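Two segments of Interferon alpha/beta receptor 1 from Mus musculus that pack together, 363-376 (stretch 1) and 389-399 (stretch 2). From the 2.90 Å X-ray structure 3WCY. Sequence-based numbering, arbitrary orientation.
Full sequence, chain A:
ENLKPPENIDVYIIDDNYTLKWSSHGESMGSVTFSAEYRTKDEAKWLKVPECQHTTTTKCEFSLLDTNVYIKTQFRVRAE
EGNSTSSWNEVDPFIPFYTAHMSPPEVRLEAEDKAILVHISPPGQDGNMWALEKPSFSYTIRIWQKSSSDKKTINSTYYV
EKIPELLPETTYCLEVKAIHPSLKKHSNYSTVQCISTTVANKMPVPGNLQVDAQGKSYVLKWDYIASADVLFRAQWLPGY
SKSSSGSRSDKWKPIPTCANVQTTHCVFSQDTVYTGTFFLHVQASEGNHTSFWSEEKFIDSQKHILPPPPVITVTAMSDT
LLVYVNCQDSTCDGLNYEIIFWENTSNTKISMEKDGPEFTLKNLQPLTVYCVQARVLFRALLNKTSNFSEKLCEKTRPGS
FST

Stretch 1 (363-376) NLQPLTVYCVQARV
Stretch 2 389-399: SEKLCEKTRPG

A disulfide joins directly facing cysteines of two neighbouring antiparallel strands: Cys371 SG and Cys393 SG lie 2.0 Å apart at a non-hydrogen-bonded pair, where the CA atoms of Cys371 and Cys393 approach to 4.0 Å. The torsions lie away from their usual values, with chi1 of -111° at Cys371 and -107° at Cys393, and a chi3 of -130°.

The disulfide sits within an antiparallel ladder in which residues 369-372 of strand 369-376 pair with strand 392-395; the N-to-C directions of the two strands make an angle of 151° and their axes approach to 4.4 Å. Backbone angles are extended throughout, from -84/123 at Val369 through -103/119 at Cys371 to -108/148 at Val372, and from -122/107 at Leu392 to -85/139 at Lys395. The register pairs Val369 with Lys395, Tyr370 with Glu394, Cys371 with Cys393 and Val372 with Leu392. Narrow and wide pairs alternate, the CA-CA separation being 4.0 Å for Val369 and Lys395 but 5.4 Å for Tyr370 and Glu394 and again for Val372 and Leu392.

Each wide pair is closed by two nearly linear hydrogen bonds. Tyr370 N donates to Glu394 O at 3.0 Å and Glu394 N returns to Tyr370 O at 2.9 Å; Val372 N donates to Leu392 O at 3.0 Å and Leu392 N to Val372 O at 3.1 Å. Tyr370 O also receives a CA-H...O contact from Cys393 CA at 3.4 Å. Further along, Ser389 N donates to Ala374 O at 2.8 Å, holding the start of the second stretch against the first strand.

The face that carries the disulfide also carries Val369 and Lys395. Val369, with chi1 t, places CG1 3.7 Å from Cys393 SG and CG2 3.9 Å from Lys395 CB; beyond CB the Lys395 side chain is not modelled. Tyr370, Val372, Leu392 and Glu394 occupy the other face. There Tyr370 (chi1 m, chi2 -83°) presents its ring edge to Thr396, with CD2 3.7 Å from Thr396 CG2. Its hydroxyl reaches back along its own stretch, where Gln365 N donates to Tyr370 OH at 3.2 Å.

Past the strand end, Thr396 takes over the pairing. Thr396 N donates to Thr368 O at 3.2 Å, while its side chain, pointing toward the first stretch with chi1 p, accepts from Thr368 N at OG1 over 3.1 Å. The side-chain oxygen thus serves where a backbone carbonyl would complete a regular ladder. Leu367 N is closer still to Thr396 OG1, at 2.8 Å, but the angle is too poor for a hydrogen bond.

The turn before the strand makes looser contacts. Leu367 adopts a left-handed backbone conformation (53/36); its CA-to-CB bond points away, yet its end comes nearer, CD2 resting 3.8 Å from Pro398 CB. Pro366 CB lies 3.5 Å from Arg397 O. Altogether the two stretches bury 869 Å², both sides summed.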

ATOM      1  N   ASN A 363      36.176  17.146   0.190  1.00107.51           N
ATOM      2  CA  ASN A 363      36.176  18.582   0.458  1.00109.13           C
ATOM      3  C   ASN A 363      35.854  18.932   1.920  1.00114.25           C
ATOM      4  O   ASN A 363      35.002  19.776   2.193  1.00114.63           O
ATOM      5  CB  ASN A 363      35.332  19.365  -0.568  1.00107.89           C
ATOM      6  CG  ASN A 363      35.693  19.087  -2.005  1.00120.09           C
ATOM      7  OD1 ASN A 363      36.810  19.362  -2.461  1.00118.66           O
ATOM      8  ND2 ASN A 363      34.747  18.541  -2.751  1.00103.95           N
ATOM      9  N   LEU A 364      36.546  18.276   2.858  1.00111.52           N
ATOM     10  CA  LEU A 364      36.412  18.550   4.291  1.00111.95           C
ATOM     11  C   LEU A 364      37.547  19.503   4.709  1.00122.10           C
ATOM     12  O   LEU A 364      38.605  19.510   4.073  1.00123.95           O
ATOM     13  CB  LEU A 364      36.507  17.255   5.116  1.00109.87           C
ATOM     14  CG  LEU A 364      35.455  16.174   4.889  1.00110.67           C
ATOM     15  CD1 LEU A 364      35.946  14.857   5.393  1.00109.60           C
ATOM     16  CD2 LEU A 364      34.155  16.497   5.594  1.00111.22           C
ATOM     17  N   GLN A 365      37.332  20.299   5.772  1.00120.48           N
ATOM     18  CA  GLN A 365      38.347  21.219   6.285  1.00123.98           C
ATOM     19  C   GLN A 365      39.489  20.376   6.900  1.00130.94           C
ATOM     20  O   GLN A 365      39.194  19.402   7.597  1.00128.53           O
ATOM     21  CB  GLN A 365      37.723  22.192   7.309  1.00125.85           C
ATOM     22  CG  GLN A 365      38.595  23.401   7.688  1.00138.77           C
ATOM     23  CD  GLN A 365      38.892  24.373   6.559  1.00152.78           C
ATOM     24  OE1 GLN A 365      38.050  24.674   5.702  1.00147.95           O
ATOM     25  NE2 GLN A 365      40.095  24.929   6.565  1.00146.09           N
ATOM     26  N   PRO A 366      40.781  20.657   6.595  1.00131.92           N
ATOM     27  CA  PRO A 366      41.857  19.817   7.147  1.00132.99           C
ATOM     28  C   PRO A 366      42.102  20.050   8.635  1.00138.96           C
ATOM     29  O   PRO A 366      41.634  21.053   9.183  1.00139.80           O
ATOM     30  CB  PRO A 366      43.084  20.191   6.298  1.00137.50           C
ATOM     31  CG  PRO A 366      42.590  21.131   5.238  1.00142.09           C
ATOM     32  CD  PRO A 366      41.339  21.737   5.764  1.00136.33           C
ATOM     33  N   LEU A 367      42.819  19.104   9.288  1.00135.57           N
ATOM     34  CA  LEU A 367      43.192  19.113  10.712  1.00136.75           C
ATOM     35  C   LEU A 367      41.992  19.311  11.669  1.00140.47           C
ATOM     36  O   LEU A 367      42.118  19.976  12.700  1.00142.42           O
ATOM     37  CB  LEU A 367      44.322  20.139  10.989  1.00140.50           C
ATOM     38  CG  LEU A 367      45.627  19.966  10.204  1.00146.58           C
ATOM     39  CD1 LEU A 367      46.251  21.314   9.880  1.00149.63           C
ATOM     40  CD2 LEU A 367      46.603  19.063  10.935  1.00148.62           C
ATOM     41  N   THR A 368      40.826  18.736  11.308  1.00134.29           N
ATOM     42  CA  THR A 368      39.582  18.828  12.087  1.00132.82           C
ATOM     43  C   THR A 368      38.964  17.441  12.302  1.00134.04           C
ATOM     44  O   THR A 368      39.025  16.593  11.409  1.00131.33           O
ATOM     45  CB  THR A 368      38.596  19.860  11.481  1.00139.30           C
ATOM     46  OG1 THR A 368      38.387  19.581  10.098  1.00137.46           O
ATOM     47  CG2 THR A 368      39.059  21.312  11.659  1.00138.91           C
ATOM     48  N   VAL A 369      38.382  17.212  13.496  1.00130.24           N
ATOM     49  CA  VAL A 369      37.783  15.932  13.886  1.00127.72           C
ATOM     50  C   VAL A 369      36.350  15.797  13.372  1.00130.02           C
ATOM     51  O   VAL A 369      35.502  16.635  13.684  1.00130.46           O
ATOM     52  CB  VAL A 369      37.885  15.674  15.416  1.00132.51           C
ATOM     53  CG1 VAL A 369      37.342  14.293  15.785  1.00129.61           C
ATOM     54  CG2 VAL A 369      39.322  15.832  15.913  1.00135.28           C
ATOM     55  N   TYR A 370      36.091  14.725  12.598  1.00124.44           N
ATOM     56  CA  TYR A 370      34.784  14.407  12.026  1.00121.43           C
ATOM     57  C   TYR A 370      34.248  13.085  12.574  1.00125.04           C
ATOM     58  O   TYR A 370      34.969  12.087  12.590  1.00124.12           O
ATOM     59  CB  TYR A 370      34.843  14.372  10.489  1.00121.10           C
ATOM     60  CG  TYR A 370      34.937  15.739   9.846  1.00124.10           C
ATOM     61  CD1 TYR A 370      33.799  16.510   9.628  1.00125.37           C
ATOM     62  CD2 TYR A 370      36.160  16.248   9.420  1.00127.06           C
ATOM     63  CE1 TYR A 370      33.879  17.769   9.034  1.00127.25           C
ATOM     64  CE2 TYR A 370      36.253  17.502   8.815  1.00129.62           C
ATOM     65  CZ  TYR A 370      35.108  18.260   8.624  1.00135.42           C
ATOM     66  OH  TYR A 370      35.187  19.494   8.023  1.00136.64           O
ATOM     67  N   CYS A 371      32.984  13.087  13.020  1.00122.15           N
ATOM     68  CA  CYS A 371      32.312  11.916  13.568  1.00121.06           C
ATOM     69  C   CYS A 371      31.342  11.303  12.571  1.00121.45           C
ATOM     70  O   CYS A 371      30.388  11.960  12.159  1.00120.24           O
ATOM     71  CB  CYS A 371      31.626  12.254  14.884  1.00123.03           C
ATOM     72  SG  CYS A 371      32.390  11.478  16.328  1.00128.91           S
ATOM     73  N   VAL A 372      31.587  10.038  12.189  1.00116.36           N
ATOM     74  CA  VAL A 372      30.765   9.299  11.218  1.00113.42           C
ATOM     75  C   VAL A 372      29.914   8.209  11.895  1.00113.40           C
ATOM     76  O   VAL A 372      30.324   7.629  12.905  1.00112.53           O
ATOM     77  CB  VAL A 372      31.596   8.723  10.029  1.00117.28           C
ATOM     78  CG1 VAL A 372      30.746   8.622   8.766  1.00115.43           C
ATOM     79  CG2 VAL A 372      32.852   9.550   9.756  1.00119.56           C
ATOM     80  N   GLN A 373      28.726   7.948  11.319  1.00107.40           N
ATOM     81  CA  GLN A 373      27.755   6.942  11.748  1.00105.36           C
ATOM     82  C   GLN A 373      27.087   6.347  10.517  1.00108.63           C
ATOM     83  O   GLN A 373      26.796   7.081   9.574  1.00108.46           O
ATOM     84  CB  GLN A 373      26.698   7.566  12.658  1.00106.66           C
ATOM     85  CG  GLN A 373      26.738   7.039  14.079  1.00125.61           C
ATOM     86  CD  GLN A 373      25.451   7.305  14.815  1.00147.11           C
ATOM     87  OE1 GLN A 373      24.352   7.000  14.333  1.00142.35           O
ATOM     88  NE2 GLN A 373      25.560   7.840  16.023  1.00140.11           N
ATOM     89  N   ALA A 374      26.851   5.025  10.508  1.00104.93           N
ATOM     90  CA  ALA A 374      26.230   4.366   9.355  1.00103.55           C
ATOM     91  C   ALA A 374      25.138   3.355   9.692  1.00106.26           C
ATOM     92  O   ALA A 374      25.135   2.768  10.774  1.00105.91           O
ATOM     93  CB  ALA A 374      27.289   3.714   8.479  1.00104.48           C
ATOM     94  N   ARG A 375      24.218   3.150   8.740  1.00101.52           N
ATOM     95  CA  ARG A 375      23.120   2.197   8.838  1.00 99.67           C
ATOM     96  C   ARG A 375      22.886   1.506   7.503  1.00103.02           C
ATOM     97  O   ARG A 375      23.234   2.048   6.449  1.00102.21           O
ATOM     98  CB  ARG A 375      21.834   2.848   9.385  1.00 99.18           C
ATOM     99  CG  ARG A 375      21.755   2.890  10.922  1.00110.04           C
ATOM    100  CD  ARG A 375      21.548   1.527  11.592  1.00115.54           C
ATOM    101  NE  ARG A 375      20.240   0.946  11.279  1.00118.90           N
ATOM    102  CZ  ARG A 375      19.808  -0.231  11.723  1.00129.33           C
ATOM    103  NH1 ARG A 375      20.573  -0.971  12.515  1.00119.65           N
ATOM    104  NH2 ARG A 375      18.605  -0.674  11.382  1.00110.49           N
ATOM    105  N   VAL A 376      22.328   0.290   7.557  1.00 99.99           N
ATOM    106  CA  VAL A 376      22.054  -0.533   6.380  1.00 99.27           C
ATOM    107  C   VAL A 376      20.545  -0.612   6.057  1.00101.73           C
ATOM    108  O   VAL A 376      19.714  -0.571   6.973  1.00101.15           O
ATOM    109  CB  VAL A 376      22.775  -1.907   6.483  1.00103.03           C
ATOM    110  CG1 VAL A 376      22.099  -2.849   7.483  1.00101.92           C
ATOM    111  CG2 VAL A 376      22.942  -2.555   5.116  1.00102.40           C
ATOM    112  N   SER A 389      24.914   2.205  13.487  1.00107.69           N
ATOM    113  CA  SER A 389      26.276   2.208  14.020  1.00109.01           C
ATOM    114  C   SER A 389      26.423   3.160  15.203  1.00115.75           C
ATOM    115  O   SER A 389      25.511   3.937  15.498  1.00115.43           O
ATOM    116  CB  SER A 389      27.282   2.568  12.926  1.00112.14           C
ATOM    117  OG  SER A 389      28.562   2.916  13.425  1.00119.50           O
ATOM    118  N   GLU A 390      27.582   3.087  15.876  1.00114.83           N
ATOM    119  CA  GLU A 390      27.957   3.963  16.982  1.00117.26           C
ATOM    120  C   GLU A 390      28.880   5.041  16.406  1.00123.42           C
ATOM    121  O   GLU A 390      29.474   4.822  15.343  1.00123.27           O
ATOM    122  CB  GLU A 390      28.671   3.173  18.098  1.00119.52           C
ATOM    123  CG  GLU A 390      27.819   2.095  18.756  1.00129.88           C
ATOM    124  CD  GLU A 390      26.644   2.594  19.576  1.00150.66           C
ATOM    125  OE1 GLU A 390      26.869   3.043  20.723  1.00148.44           O
ATOM    126  OE2 GLU A 390      25.499   2.531  19.072  1.00141.22           O
ATOM    127  N   LYS A 391      28.983   6.205  17.080  1.00121.28           N
ATOM    128  CA  LYS A 391      29.821   7.321  16.633  1.00122.33           C
ATOM    129  C   LYS A 391      31.318   6.972  16.634  1.00125.91           C
ATOM    130  O   LYS A 391      31.862   6.547  17.657  1.00126.10           O
ATOM    131  CB  LYS A 391      29.548   8.589  17.457  1.00126.58           C
ATOM    132  N   LEU A 392      31.961   7.124  15.463  1.00121.27           N
ATOM    133  CA  LEU A 392      33.383   6.871  15.254  1.00121.41           C
ATOM    134  C   LEU A 392      34.017   8.172  14.745  1.00125.67           C
ATOM    135  O   LEU A 392      33.770   8.587  13.611  1.00124.47           O
ATOM    136  CB  LEU A 392      33.580   5.703  14.264  1.00119.58           C
ATOM    137  CG  LEU A 392      34.957   5.027  14.238  1.00124.81           C
ATOM    138  CD1 LEU A 392      35.138   4.094  15.425  1.00124.88           C
ATOM    139  CD2 LEU A 392      35.138   4.233  12.965  1.00125.17           C
ATOM    140  N   CYS A 393      34.783   8.838  15.619  1.00123.80           N
ATOM    141  CA  CYS A 393      35.430  10.115  15.344  1.00125.58           C
ATOM    142  C   CYS A 393      36.856   9.971  14.821  1.00129.60           C
ATOM    143  O   CYS A 393      37.684   9.341  15.475  1.00129.71           O
ATOM    144  CB  CYS A 393      35.375  11.013  16.576  1.00128.23           C
ATOM    145  SG  CYS A 393      34.203  12.390  16.443  1.00132.64           S
ATOM    146  N   GLU A 394      37.149  10.590  13.662  1.00126.56           N
ATOM    147  CA  GLU A 394      38.484  10.593  13.054  1.00127.91           C
ATOM    148  C   GLU A 394      38.901  11.989  12.564  1.00133.92           C
ATOM    149  O   GLU A 394      38.119  12.685  11.914  1.00132.66           O
ATOM    150  CB  GLU A 394      38.589   9.546  11.928  1.00127.48           C
ATOM    151  CG  GLU A 394      39.951   9.445  11.240  1.00140.06           C
ATOM    152  CD  GLU A 394      41.137   9.038  12.098  1.00169.00           C
ATOM    153  OE1 GLU A 394      41.070   7.970  12.748  1.00167.50           O
ATOM    154  OE2 GLU A 394      42.157   9.767  12.082  1.00166.98           O
ATOM    155  N   LYS A 395      40.145  12.383  12.882  1.00132.96           N
ATOM    156  CA  LYS A 395      40.724  13.651  12.463  1.00135.30           C
ATOM    157  C   LYS A 395      41.325  13.486  11.074  1.00140.02           C
ATOM    158  O   LYS A 395      41.949  12.463  10.785  1.00139.00           O
ATOM    159  CB  LYS A 395      41.789  14.122  13.461  1.00140.44           C
ATOM    160  N   THR A 396      41.139  14.498  10.216  1.00137.97           N
ATOM    161  CA  THR A 396      41.629  14.539   8.833  1.00138.62           C
ATOM    162  C   THR A 396      43.173  14.621   8.755  1.00146.67           C
ATOM    163  O   THR A 396      43.856  14.501   9.776  1.00147.86           O
ATOM    164  CB  THR A 396      40.950  15.701   8.075  1.00146.56           C
ATOM    165  OG1 THR A 396      41.170  16.918   8.789  1.00149.26           O
ATOM    166  CG2 THR A 396      39.457  15.481   7.863  1.00141.20           C
ATOM    167  N   ARG A 397      43.715  14.814   7.538  1.00144.41           N
ATOM    168  CA  ARG A 397      45.153  14.945   7.287  1.00146.91           C
ATOM    169  C   ARG A 397      45.521  16.406   6.917  1.00154.85           C
ATOM    170  O   ARG A 397      44.660  17.114   6.381  1.00153.65           O
ATOM    171  CB  ARG A 397      45.600  13.954   6.202  1.00144.52           C
ATOM    172  CG  ARG A 397      46.128  12.648   6.773  1.00147.12           C
ATOM    173  CD  ARG A 397      46.503  11.630   5.703  1.00152.44           C
ATOM    174  NE  ARG A 397      47.514  12.128   4.764  1.00159.15           N
ATOM    175  CZ  ARG A 397      48.827  12.099   4.975  1.00177.53           C
ATOM    176  NH1 ARG A 397      49.317  11.601   6.104  1.00172.96           N
ATOM    177  NH2 ARG A 397      49.661  12.573   4.060  1.00169.77           N
ATOM    178  N   PRO A 398      46.767  16.887   7.202  1.00155.90           N
ATOM    179  CA  PRO A 398      47.100  18.292   6.887  1.00156.44           C
ATOM    180  C   PRO A 398      47.157  18.646   5.396  1.00159.00           C
ATOM    181  O   PRO A 398      46.491  19.596   4.976  1.00158.12           O
ATOM    182  CB  PRO A 398      48.432  18.520   7.610  1.00157.68           C
ATOM    183  CG  PRO A 398      49.035  17.170   7.731  1.00160.86           C
ATOM    184  CD  PRO A 398      47.898  16.201   7.865  1.00158.22           C
ATOM    185  N   GLY A 399      47.931  17.886   4.617  1.00156.65           N
ATOM    186  CA  GLY A 399      48.084  18.102   3.181  1.00156.61           C
ATOM    187  C   GLY A 399      49.506  17.947   2.683  1.00158.71           C
ATOM    188  O   GLY A 399      50.257  18.926   2.633  1.00157.94           O
TER